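Local structure of peroxiredoxin (5EPF) at residues His58-Ala63 with Val90-Tyr95; Phe42-Ala47 with Arg82-Phe87; Lys123-Val128 with Leu136-Ser141. The protein reduces hydrogen peroxide and organic hydroperoxides at the expense of thiols, protecting the cell against oxidative stress and serving as a sensor in peroxide signalling. One frame throughout, in Å; residues are numbered along the deposited sequence.

Interaction 1. Residues His58-Ala63 with Val90-Tyr95; sequences HFRDLA and VRRFDY. With SO4 (sulfate ion), chain B.
R60, near the C-terminal end of helix 50-61, lies along the turn that closes helix 81-91 and carries most of this contact. With CG anti to the backbone N (chi1 177°), its chain sets out extended. R60 CB rests 3.9 Å from F93 CD2 and near the Y95 ring; R60 CG has R92 O and D94 OD1 as neighbours, both on the same side of it. R60 CD lies 3.2 Å from R91 O, and the bend at chi3 turns the guanidinium there. R60 NH1 gives R91 O a nearly straight hydrogen bond (169°), R60 NH1 to R91 O being 2.9 Å, in the guanidinium plane and on a lone pair of the carbonyl. R60 NE and NH2 both hold OD1 of the adjacent D61, a side-on salt bridge to a single oxygen which, with the bond to R91 O, helps to fix the rotation of the group. A sulfate, probably from the crystallisation liquor, takes further bonds from R60, NH1 to its O1 and NH2 to its O3. R91 and R92 bind the same ion through NH1 of R91 and both terminal nitrogens of R92. R92 has positive phi in a Schellman motif, and its NH1 returns to V90 O.

Elsewhere in the contact, the hydroxyl of Y95 sits over the centre of the F93 ring and R91 CB lies against the opposite face, toward its rim. Y95 OH bonds to A56 O, D94 OD2 pairs with R73, and A63 CB touches D94 OD2 at 3.3 Å. The guanidinium groups of R60, R91 and R92 converge on the sulfate, with R60 NH1 only 3.7 Å from R92 NH2; their mutual repulsion is probably relieved by the sulfate, by D61 and by the carbonyls at the helix end, making this a likely site for an anion.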
loop_
_atom_site.group_PDB
_atom_site.type_symbol
_atom_site.label_atom_id
_atom_site.label_comp_id
_atom_site.label_asym_id
_atom_site.label_seq_id
_atom_site.Cartn_x
_atom_site.Cartn_y
_atom_site.Cartn_z
ATOM N N HIS A 58 2.825 0.293 12.174
ATOM C CA HIS A 58 1.521 -0.150 12.656
ATOM C C HIS A 58 0.993 -1.296 11.799
ATOM O O HIS A 58 0.495 -2.293 12.337
ATOM C CB HIS A 58 0.557 1.038 12.712
ATOM C CG HIS A 58 -0.707 0.758 13.464
ATOM N ND1 HIS A 58 -0.722 0.239 14.738
ATOM C CD2 HIS A 58 -2.005 0.934 13.117
ATOM C CE1 HIS A 58 -1.973 0.115 15.148
ATOM N NE2 HIS A 58 -2.771 0.525 14.181
ATOM N N PHE A 59 1.156 -1.208 10.469
ATOM C CA PHE A 59 0.858 -2.355 9.611
ATOM C C PHE A 59 1.676 -3.577 10.011
ATOM O O PHE A 59 1.139 -4.691 10.085
ATOM C CB PHE A 59 1.117 -2.022 8.145
ATOM C CG PHE A 59 -0.046 -1.353 7.452
ATOM C CD1 PHE A 59 -1.184 -2.077 7.118
ATOM C CD2 PHE A 59 -0.008 0.000 7.124
ATOM C CE1 PHE A 59 -2.254 -1.464 6.475
ATOM C CE2 PHE A 59 -1.076 0.621 6.486
ATOM C CZ PHE A 59 -2.212 -0.128 6.163
ATOM N N ARG A 60 2.975 -3.387 10.274
ATOM C CA ARG A 60 3.830 -4.494 10.694
ATOM C C ARG A 60 3.281 -5.156 11.947
ATOM O O ARG A 60 3.178 -6.389 12.027
ATOM C CB ARG A 60 5.233 -3.958 10.989
ATOM C CG ARG A 60 6.210 -5.024 11.523
ATOM C CD ARG A 60 7.432 -4.357 12.147
ATOM N NE ARG A 60 7.049 -3.562 13.308
ATOM C CZ ARG A 60 7.822 -2.655 13.902
ATOM N NH1 ARG A 60 9.046 -2.402 13.443
ATOM N NH2 ARG A 60 7.363 -1.989 14.951
ATOM N N ASP A 61 2.932 -4.340 12.950
ATOM C CA ASP A 61 2.534 -4.848 14.252
ATOM C C ASP A 61 1.208 -5.579 14.193
ATOM O O ASP A 61 0.898 -6.339 15.114
ATOM C CB ASP A 61 2.406 -3.689 15.244
ATOM C CG ASP A 61 3.724 -3.020 15.580
ATOM O OD1 ASP A 61 4.808 -3.589 15.316
ATOM O OD2 ASP A 61 3.675 -1.903 16.161
ATOM N N LEU A 62 0.407 -5.353 13.148
ATOM C CA LEU A 62 -0.889 -6.005 12.991
ATOM C C LEU A 62 -0.825 -7.246 12.101
ATOM O O LEU A 62 -1.860 -7.671 11.566
ATOM C CB LEU A 62 -1.926 -5.000 12.486
ATOM C CG LEU A 62 -2.360 -3.952 13.510
ATOM C CD1 LEU A 62 -3.161 -2.840 12.819
ATOM C CD2 LEU A 62 -3.170 -4.585 14.628
ATOM N N ALA A 63 0.355 -7.864 11.973
ATOM C CA ALA A 63 0.509 -9.037 11.106
ATOM C C ALA A 63 -0.524 -10.129 11.409
ATOM O O ALA A 63 -1.160 -10.681 10.499
ATOM C CB ALA A 63 1.924 -9.613 11.243
ATOM N N VAL A 90 15.499 -2.275 8.302
ATOM C CA VAL A 90 15.632 -1.609 9.597
ATOM C C VAL A 90 14.392 -1.819 10.459
ATOM O O VAL A 90 14.489 -1.944 11.689
ATOM C CB VAL A 90 15.942 -0.118 9.375
ATOM C CG1 VAL A 90 15.842 0.673 10.670
ATOM C CG2 VAL A 90 17.304 0.028 8.746
ATOM N N ARG A 91 13.203 -1.843 9.841
ATOM C CA ARG A 91 11.955 -1.957 10.587
ATOM C C ARG A 91 11.426 -3.385 10.614
ATOM O O ARG A 91 10.358 -3.637 11.180
ATOM C CB ARG A 91 10.903 -1.005 10.011
ATOM C CG ARG A 91 11.319 0.455 10.071
ATOM C CD ARG A 91 11.560 0.905 11.501
ATOM N NE ARG A 91 12.099 2.265 11.543
ATOM C CZ ARG A 91 12.325 2.930 12.663
ATOM N NH1 ARG A 91 12.031 2.375 13.825
ATOM N NH2 ARG A 91 12.837 4.157 12.620
ATOM N N ARG A 92 12.145 -4.327 10.002
ATOM C CA ARG A 92 11.768 -5.743 10.029
ATOM C C ARG A 92 10.344 -5.961 9.504
ATOM O O ARG A 92 9.529 -6.673 10.101
ATOM C CB ARG A 92 11.972 -6.334 11.432
ATOM C CG ARG A 92 13.435 -6.269 11.942
ATOM C CD ARG A 92 13.737 -5.020 12.798
ATOM N NE ARG A 92 12.863 -4.935 13.969
ATOM C CZ ARG A 92 12.444 -3.799 14.528
ATOM N NH1 ARG A 92 12.833 -2.614 14.050
ATOM N NH2 ARG A 92 11.637 -3.847 15.576
ATOM N N PHE A 93 10.039 -5.340 8.366
ATOM C CA PHE A 93 8.724 -5.520 7.758
ATOM C C PHE A 93 8.574 -6.922 7.194
ATOM O O PHE A 93 9.449 -7.423 6.485
ATOM C CB PHE A 93 8.481 -4.509 6.641
ATOM C CG PHE A 93 8.341 -3.094 7.115
ATOM C CD1 PHE A 93 8.648 -2.044 6.264
ATOM C CD2 PHE A 93 7.924 -2.807 8.414
ATOM C CE1 PHE A 93 8.530 -0.735 6.690
ATOM C CE2 PHE A 93 7.802 -1.497 8.833
ATOM C CZ PHE A 93 8.113 -0.467 7.978
ATOM N N ASP A 94 7.441 -7.545 7.497
ATOM C CA ASP A 94 7.126 -8.889 7.025
ATOM C C ASP A 94 6.174 -8.851 5.835
ATOM O O ASP A 94 5.255 -9.666 5.763
ATOM C CB ASP A 94 6.529 -9.714 8.168
ATOM C CG ASP A 94 5.218 -9.131 8.691
ATOM O OD1 ASP A 94 5.102 -7.888 8.833
ATOM O OD2 ASP A 94 4.296 -9.934 8.952
ATOM N N TYR A 95 6.357 -7.911 4.913
ATOM C CA TYR A 95 5.447 -7.738 3.788
ATOM C C TYR A 95 6.178 -6.974 2.685
ATOM O O TYR A 95 7.223 -6.355 2.931
ATOM C CB TYR A 95 4.147 -7.027 4.224
ATOM C CG TYR A 95 4.343 -5.679 4.900
ATOM C CD1 TYR A 95 4.451 -4.512 4.146
ATOM C CD2 TYR A 95 4.389 -5.564 6.302
ATOM C CE1 TYR A 95 4.626 -3.289 4.733
ATOM C CE2 TYR A 95 4.566 -4.316 6.906
ATOM C CZ TYR A 95 4.687 -3.182 6.118
ATOM O OH TYR A 95 4.839 -1.927 6.668
HETATM S S SO4 B . 10.754 -0.215 16.011
HETATM O O1 SO4 B . 10.947 -0.356 14.575
HETATM O O2 SO4 B . 10.974 1.188 16.425
HETATM O O3 SO4 B . 9.397 -0.612 16.396
HETATM O O4 SO4 B . 11.731 -1.047 16.720
#

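Interaction 2. Residues Phe42-Ala47 with Arg82-Phe87; sequences FFYPAA and RKQAKF. With EDO (1,2-ethanediol), chain D.
Polar, aromatic and water-mediated contacts join the loop after strand 39-43 to one flank of helix 81-91, beside the active-site region of this thioredoxin-fold peroxiredoxin. The direct polar link is the hydrogen bond from Y44 OH to Q84 OE1, 2.7 Å long. The two side chains meet tip to tip with ring and amide planes 64° apart, and the hydroxyl stands above the carbonyl plane of the amide. Q84 reaches it by bending at chi2 (-70°), while its NE2 donates to L98 O, so the amide is held at both ends. R82 N and NE both donate to O1 of an ethanediol, probably from the crystallisation liquor.

Among the aromatic groups, F87 turns its edge toward the face of Y44 in an offset edge-to-face pair, the centroids 5.7 Å apart and the planes at 75°. F87 CE2 comes 3.9 Å from Y44 CZ, and Y44 OH lies at the edge of the F87 ring. A47 completes the apolar part: A47 CB packs 3.5 Å from F87 CD2, its CA lies over one face of that ring, and the methyl also adjoins Q84 OE1. F87 continues into a second edge-to-face pair with F93.

K83 adds a largely water-mediated link. Extended throughout beyond CG, it brings K83 CE to 3.4 Å from A47 O, and two waters bridge its NZ to that carbonyl. The A47 amide is bonded to D79 OD2, so both polar backbone atoms of this residue are engaged.

Y44 also touches C52, the active-site cysteine, which probably passes through a sulfenic acid. The bond to Q84 and the F87 edge probably restrict the rotation of the Y44 ring beside C52, while the K83 ammonium is solvated by two waters that also donate to A47 O.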
loop_
_atom_site.group_PDB
_atom_site.type_symbol
_atom_site.label_atom_id
_atom_site.label_comp_id
_atom_site.label_asym_id
_atom_site.label_seq_id
_atom_site.Cartn_x
_atom_site.Cartn_y
_atom_site.Cartn_z
ATOM N N PHE A 42 -1.030 0.427 0.584
ATOM C CA PHE A 42 -0.899 1.702 1.276
ATOM C C PHE A 42 0.207 2.530 0.634
ATOM O O PHE A 42 1.389 2.169 0.710
ATOM C CB PHE A 42 -0.798 1.565 2.804
ATOM C CG PHE A 42 0.480 0.933 3.362
ATOM C CD1 PHE A 42 1.521 1.736 3.833
ATOM C CD2 PHE A 42 0.589 -0.443 3.531
ATOM C CE1 PHE A 42 2.661 1.176 4.399
ATOM C CE2 PHE A 42 1.743 -1.012 4.098
ATOM C CZ PHE A 42 2.756 -0.194 4.542
ATOM N N PHE A 43 -0.191 3.631 -0.012
ATOM C CA PHE A 43 0.746 4.578 -0.609
ATOM C C PHE A 43 1.233 5.521 0.486
ATOM O O PHE A 43 0.429 6.147 1.191
ATOM C CB PHE A 43 0.036 5.426 -1.663
ATOM C CG PHE A 43 -0.208 4.737 -2.973
ATOM C CD1 PHE A 43 0.679 4.870 -4.033
ATOM C CD2 PHE A 43 -1.367 3.996 -3.161
ATOM C CE1 PHE A 43 0.424 4.236 -5.258
ATOM C CE2 PHE A 43 -1.647 3.384 -4.369
ATOM C CZ PHE A 43 -0.745 3.502 -5.423
ATOM N N TYR A 44 2.547 5.666 0.591
ATOM C CA TYR A 44 3.115 6.604 1.550
ATOM C C TYR A 44 4.093 7.537 0.852
ATOM O O TYR A 44 4.752 7.140 -0.116
ATOM C CB TYR A 44 3.800 5.894 2.733
ATOM C CG TYR A 44 4.852 4.863 2.352
ATOM C CD1 TYR A 44 6.174 5.235 2.101
ATOM C CD2 TYR A 44 4.525 3.505 2.280
ATOM C CE1 TYR A 44 7.140 4.275 1.775
ATOM C CE2 TYR A 44 5.472 2.562 1.949
ATOM C CZ TYR A 44 6.773 2.947 1.709
ATOM O OH TYR A 44 7.694 1.985 1.397
ATOM N N PRO A 45 4.201 8.789 1.313
ATOM C CA PRO A 45 5.039 9.752 0.564
ATOM C C PRO A 45 6.513 9.391 0.507
ATOM O O PRO A 45 7.138 9.514 -0.553
ATOM C CB PRO A 45 4.783 11.099 1.274
ATOM C CG PRO A 45 3.551 10.918 2.081
ATOM C CD PRO A 45 3.321 9.451 2.298
ATOM N N ALA A 46 7.096 8.975 1.626
ATOM C CA ALA A 46 8.549 8.893 1.705
ATOM C C ALA A 46 8.942 7.875 2.763
ATOM O O ALA A 46 8.707 8.085 3.959
ATOM C CB ALA A 46 9.159 10.260 2.021
ATOM N N ALA A 47 9.583 6.801 2.316
ATOM C CA ALA A 47 10.148 5.818 3.219
ATOM C C ALA A 47 11.042 6.485 4.253
ATOM O O ALA A 47 11.749 7.451 3.958
ATOM C CB ALA A 47 10.973 4.831 2.395
ATOM N N ARG A 82 16.345 0.389 -3.545
ATOM C CA ARG A 82 17.381 0.334 -2.517
ATOM C C ARG A 82 16.950 1.030 -1.230
ATOM O O ARG A 82 17.356 0.611 -0.137
ATOM C CB ARG A 82 18.712 0.886 -3.041
ATOM C CG ARG A 82 18.764 2.394 -3.244
ATOM C CD ARG A 82 20.058 2.802 -3.968
ATOM N NE ARG A 82 20.069 2.272 -5.328
ATOM C CZ ARG A 82 20.976 2.560 -6.253
ATOM N NH1 ARG A 82 21.979 3.386 -5.978
ATOM N NH2 ARG A 82 20.872 2.009 -7.460
ATOM N N LYS A 83 16.119 2.076 -1.326
ATOM C CA LYS A 83 15.640 2.725 -0.111
ATOM C C LYS A 83 14.524 1.922 0.539
ATOM O O LYS A 83 14.479 1.801 1.769
ATOM C CB LYS A 83 15.186 4.155 -0.394
ATOM C CG LYS A 83 14.866 4.907 0.904
ATOM C CD LYS A 83 14.727 6.408 0.712
ATOM C CE LYS A 83 14.544 7.064 2.082
ATOM N NZ LYS A 83 14.648 8.531 2.038
ATOM N N GLN A 84 13.617 1.367 -0.269
ATOM C CA GLN A 84 12.609 0.461 0.275
ATOM C C GLN A 84 13.272 -0.709 0.988
ATOM O O GLN A 84 12.821 -1.121 2.062
ATOM C CB GLN A 84 11.688 -0.066 -0.834
ATOM C CG GLN A 84 10.967 0.971 -1.709
ATOM C CD GLN A 84 9.871 1.740 -0.991
ATOM O OE1 GLN A 84 10.059 2.247 0.114
ATOM N NE2 GLN A 84 8.718 1.846 -1.635
ATOM N N ALA A 85 14.357 -1.245 0.411
ATOM C CA ALA A 85 15.060 -2.363 1.032
ATOM C C ALA A 85 15.573 -1.991 2.419
ATOM O O ALA A 85 15.423 -2.757 3.374
ATOM C CB ALA A 85 16.212 -2.834 0.142
ATOM N N LYS A 86 16.193 -0.812 2.547
ATOM C CA LYS A 86 16.707 -0.401 3.856
ATOM C C LYS A 86 15.580 -0.162 4.856
ATOM O O LYS A 86 15.696 -0.536 6.029
ATOM C CB LYS A 86 17.610 0.827 3.739
ATOM C CG LYS A 86 18.361 1.152 5.049
ATOM C CD LYS A 86 19.154 -0.041 5.633
ATOM C CE LYS A 86 20.265 -0.490 4.728
ATOM N NZ LYS A 86 21.112 -1.513 5.399
ATOM N N PHE A 87 14.493 0.471 4.418
ATOM C CA PHE A 87 13.349 0.722 5.291
ATOM C C PHE A 87 12.814 -0.595 5.844
ATOM O O PHE A 87 12.607 -0.745 7.057
ATOM C CB PHE A 87 12.292 1.426 4.433
ATOM C CG PHE A 87 11.078 1.968 5.162
ATOM C CD1 PHE A 87 11.084 2.320 6.513
ATOM C CD2 PHE A 87 9.917 2.190 4.421
ATOM C CE1 PHE A 87 9.942 2.868 7.108
ATOM C CE2 PHE A 87 8.778 2.721 5.010
ATOM C CZ PHE A 87 8.795 3.072 6.356
HETATM C C1 EDO D . 17.382 0.455 -7.464
HETATM O O1 EDO D . 17.325 1.150 -6.218
HETATM C C2 EDO D . 18.450 -0.626 -7.402
HETATM O O2 EDO D . 18.156 -1.513 -6.325
HETATM O O HOH W 1 12.131 8.837 1.183
HETATM O O HOH W 2 13.592 9.581 4.354
#

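Interaction 3. Residues Lys123-Val128 with Leu136-Ser141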
loop_
_atom_site.group_PDB
_atom_site.type_symbol
_atom_site.label_atom_id
_atom_site.label_comp_id
_atom_site.label_asym_id
_atom_site.label_seq_id
_atom_site.Cartn_x
_atom_site.Cartn_y
_atom_site.Cartn_z
ATOM N N LYS A 123 0.561 11.289 -2.658
ATOM C CA LYS A 123 -0.383 11.650 -1.611
ATOM C C LYS A 123 -0.707 10.395 -0.793
ATOM O O LYS A 123 -1.041 9.352 -1.356
ATOM C CB LYS A 123 -1.649 12.201 -2.276
ATOM C CG LYS A 123 -2.734 12.684 -1.349
ATOM C CD LYS A 123 -3.881 13.328 -2.135
ATOM C CE LYS A 123 -4.911 13.915 -1.204
ATOM N NZ LYS A 123 -5.955 14.663 -1.966
ATOM N N ARG A 124 -0.594 10.488 0.534
ATOM C CA ARG A 124 -0.769 9.339 1.429
ATOM C C ARG A 124 -2.199 8.803 1.369
ATOM O O ARG A 124 -3.135 9.487 1.785
ATOM C CB ARG A 124 -0.429 9.735 2.868
ATOM C CG ARG A 124 -0.438 8.557 3.829
ATOM C CD ARG A 124 -0.184 8.906 5.310
ATOM N NE ARG A 124 0.969 9.784 5.532
ATOM C CZ ARG A 124 2.228 9.385 5.720
ATOM N NH1 ARG A 124 2.543 8.094 5.722
ATOM N NH2 ARG A 124 3.192 10.285 5.917
ATOM N N THR A 125 -2.383 7.585 0.869
ATOM C CA THR A 125 -3.708 7.049 0.581
ATOM C C THR A 125 -3.625 5.536 0.629
ATOM O O THR A 125 -2.669 4.961 0.103
ATOM C CB THR A 125 -4.172 7.456 -0.831
ATOM O OG1 THR A 125 -3.829 8.823 -1.104
ATOM C CG2 THR A 125 -5.653 7.277 -0.992
ATOM N N THR A 126 -4.627 4.896 1.233
ATOM C CA THR A 126 -4.682 3.441 1.321
ATOM C C THR A 126 -5.918 2.908 0.625
ATOM O O THR A 126 -7.029 3.421 0.827
ATOM C CB THR A 126 -4.656 3.005 2.782
ATOM O OG1 THR A 126 -3.443 3.491 3.374
ATOM C CG2 THR A 126 -4.743 1.495 2.937
ATOM N N PHE A 127 -5.724 1.856 -0.169
ATOM C CA PHE A 127 -6.810 1.202 -0.895
ATOM C C PHE A 127 -6.926 -0.235 -0.415
ATOM O O PHE A 127 -5.952 -0.995 -0.483
ATOM C CB PHE A 127 -6.522 1.235 -2.400
ATOM C CG PHE A 127 -6.411 2.636 -2.940
ATOM C CD1 PHE A 127 -7.525 3.319 -3.405
ATOM C CD2 PHE A 127 -5.184 3.298 -2.932
ATOM C CE1 PHE A 127 -7.442 4.623 -3.859
ATOM C CE2 PHE A 127 -5.081 4.619 -3.394
ATOM C CZ PHE A 127 -6.218 5.265 -3.859
ATOM N N VAL A 128 -8.112 -0.622 0.049
ATOM C CA VAL A 128 -8.379 -2.025 0.359
ATOM C C VAL A 128 -8.967 -2.647 -0.903
ATOM O O VAL A 128 -10.027 -2.214 -1.375
ATOM C CB VAL A 128 -9.343 -2.161 1.548
ATOM C CG1 VAL A 128 -9.575 -3.624 1.876
ATOM C CG2 VAL A 128 -8.843 -1.392 2.757
ATOM N N LEU A 136 -12.655 -1.866 -1.872
ATOM C CA LEU A 136 -13.548 -2.041 -0.730
ATOM C C LEU A 136 -13.551 -0.840 0.206
ATOM O O LEU A 136 -14.534 -0.628 0.926
ATOM C CB LEU A 136 -13.121 -3.266 0.075
ATOM C CG LEU A 136 -13.171 -4.600 -0.659
ATOM C CD1 LEU A 136 -12.616 -5.703 0.228
ATOM C CD2 LEU A 136 -14.597 -4.904 -1.125
ATOM N N ASP A 137 -12.462 -0.076 0.247
ATOM C CA ASP A 137 -12.362 1.073 1.145
ATOM C C ASP A 137 -11.178 1.914 0.696
ATOM O O ASP A 137 -10.254 1.402 0.067
ATOM C CB ASP A 137 -12.175 0.609 2.603
ATOM C CG ASP A 137 -12.540 1.670 3.639
ATOM O OD1 ASP A 137 -13.076 2.738 3.293
ATOM O OD2 ASP A 137 -12.269 1.400 4.825
ATOM N N VAL A 138 -11.234 3.205 1.006
ATOM C CA VAL A 138 -10.152 4.156 0.765
ATOM C C VAL A 138 -9.952 4.976 2.032
ATOM O O VAL A 138 -10.920 5.520 2.578
ATOM C CB VAL A 138 -10.442 5.092 -0.427
ATOM C CG1 VAL A 138 -9.254 6.026 -0.669
ATOM C CG2 VAL A 138 -10.771 4.290 -1.691
ATOM N N ILE A 139 -8.707 5.051 2.506
ATOM C CA ILE A 139 -8.330 5.917 3.619
ATOM C C ILE A 139 -7.433 7.013 3.059
ATOM O O ILE A 139 -6.351 6.728 2.536
ATOM C CB ILE A 139 -7.645 5.150 4.767
ATOM C CG1 ILE A 139 -8.466 3.929 5.224
ATOM C CG2 ILE A 139 -7.381 6.122 5.938
ATOM C CD1 ILE A 139 -8.095 2.589 4.527
ATOM N N SER A 140 -7.883 8.267 3.152
ATOM C CA SER A 140 -7.186 9.361 2.488
ATOM C C SER A 140 -6.194 10.080 3.414
ATOM O O SER A 140 -6.015 9.731 4.586
ATOM C CB SER A 140 -8.198 10.302 1.846
ATOM O OG SER A 140 -9.233 10.610 2.754
ATOM N N SER A 141 -5.596 11.155 2.885
ATOM C CA SER A 141 -4.381 11.720 3.471
ATOM C C SER A 141 -4.634 12.474 4.767
ATOM O O SER A 141 -3.682 12.711 5.512
ATOM C CB SER A 141 -3.646 12.601 2.455
ATOM O OG SER A 141 -4.414 13.734 2.169
HETATM O O HOH W 3 -0.901 12.594 5.219
HETATM O O HOH W 4 -5.537 10.835 -0.018
#
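Strands 125-129 and 135-139 form an antiparallel beta hairpin at one border of the central five-stranded sheet of the thioredoxin-type fold; the axes of the segments 125-128 and 136-139 approach to 4.7 Å. At the approach to the hairpin, K123 extends fully, and K123 CE passes 3.4 Å from S141 OG. R124 follows beside the active-site C52; its guanidinium forms a salt bridge with E55, and its backbone O lies close to S141 CA. A water joins the two chains here, accepting weakly from R124 NE and donating to S141 O.

T125 turns its OG1 back to K123 O, the T125 OG1 to K123 O bond of 2.8 Å being made from above the carbonyl plane. T125 OG1 also accepts from a second water, whose own bond from S141 N is weak. T125 CG2, anti to the backbone N, lies beside V138 CG1, pointing the same way. T126 and I139 form a hydrogen-bonded antiparallel pair: T126 N donates to I139 O at 2.8 Å and I139 N returns to T126 O at 2.9 Å, both bonds in the carbonyl planes. T126 CB and CG2 meet the CD1 tip of I139, while T126 OG1 is hydrogen-bonded to H148 of helix 145-158.

F127 and V138 are the non-hydrogen-bonded pair. They project from the sheet surface opposite to that of T126 and I139, with F127 CD1 3.8 Å from V138 CG2. The ring of F127 also meets F109. V128 returns to the T126 side, facing A152 of helix 145-158, and its CG2 lies alongside D137 CB. V128 N donates to D137 O from 29° above the carbonyl plane, whereas V128 O accepts from L136 N at 2.7 Å, the N lying nearly along the C=O axis.

Overall arrangement
From the N terminus, strand 39-43 leads through Y44-A47 into helix 50-61, so the first segments of interactions 2 and 1 follow closely. After helix 63-68, strand 72-77 and helix 81-91 follow: R82-F87 closes interaction 2, and V90-Y95 then closes interaction 1. The two closures cross, and they touch through F59 on F42, Y95 on F42 and F93 on F87. Interaction 3 comes later in series, a short hairpin closure between residues 123 and 141. It joins interaction 2 where strands 125-129 and 39-43 are sheet neighbours, with P45 packed on R124. Together, the contacts connect helices 50-61 and 81-91 with the central sheet and its border strand 135-139.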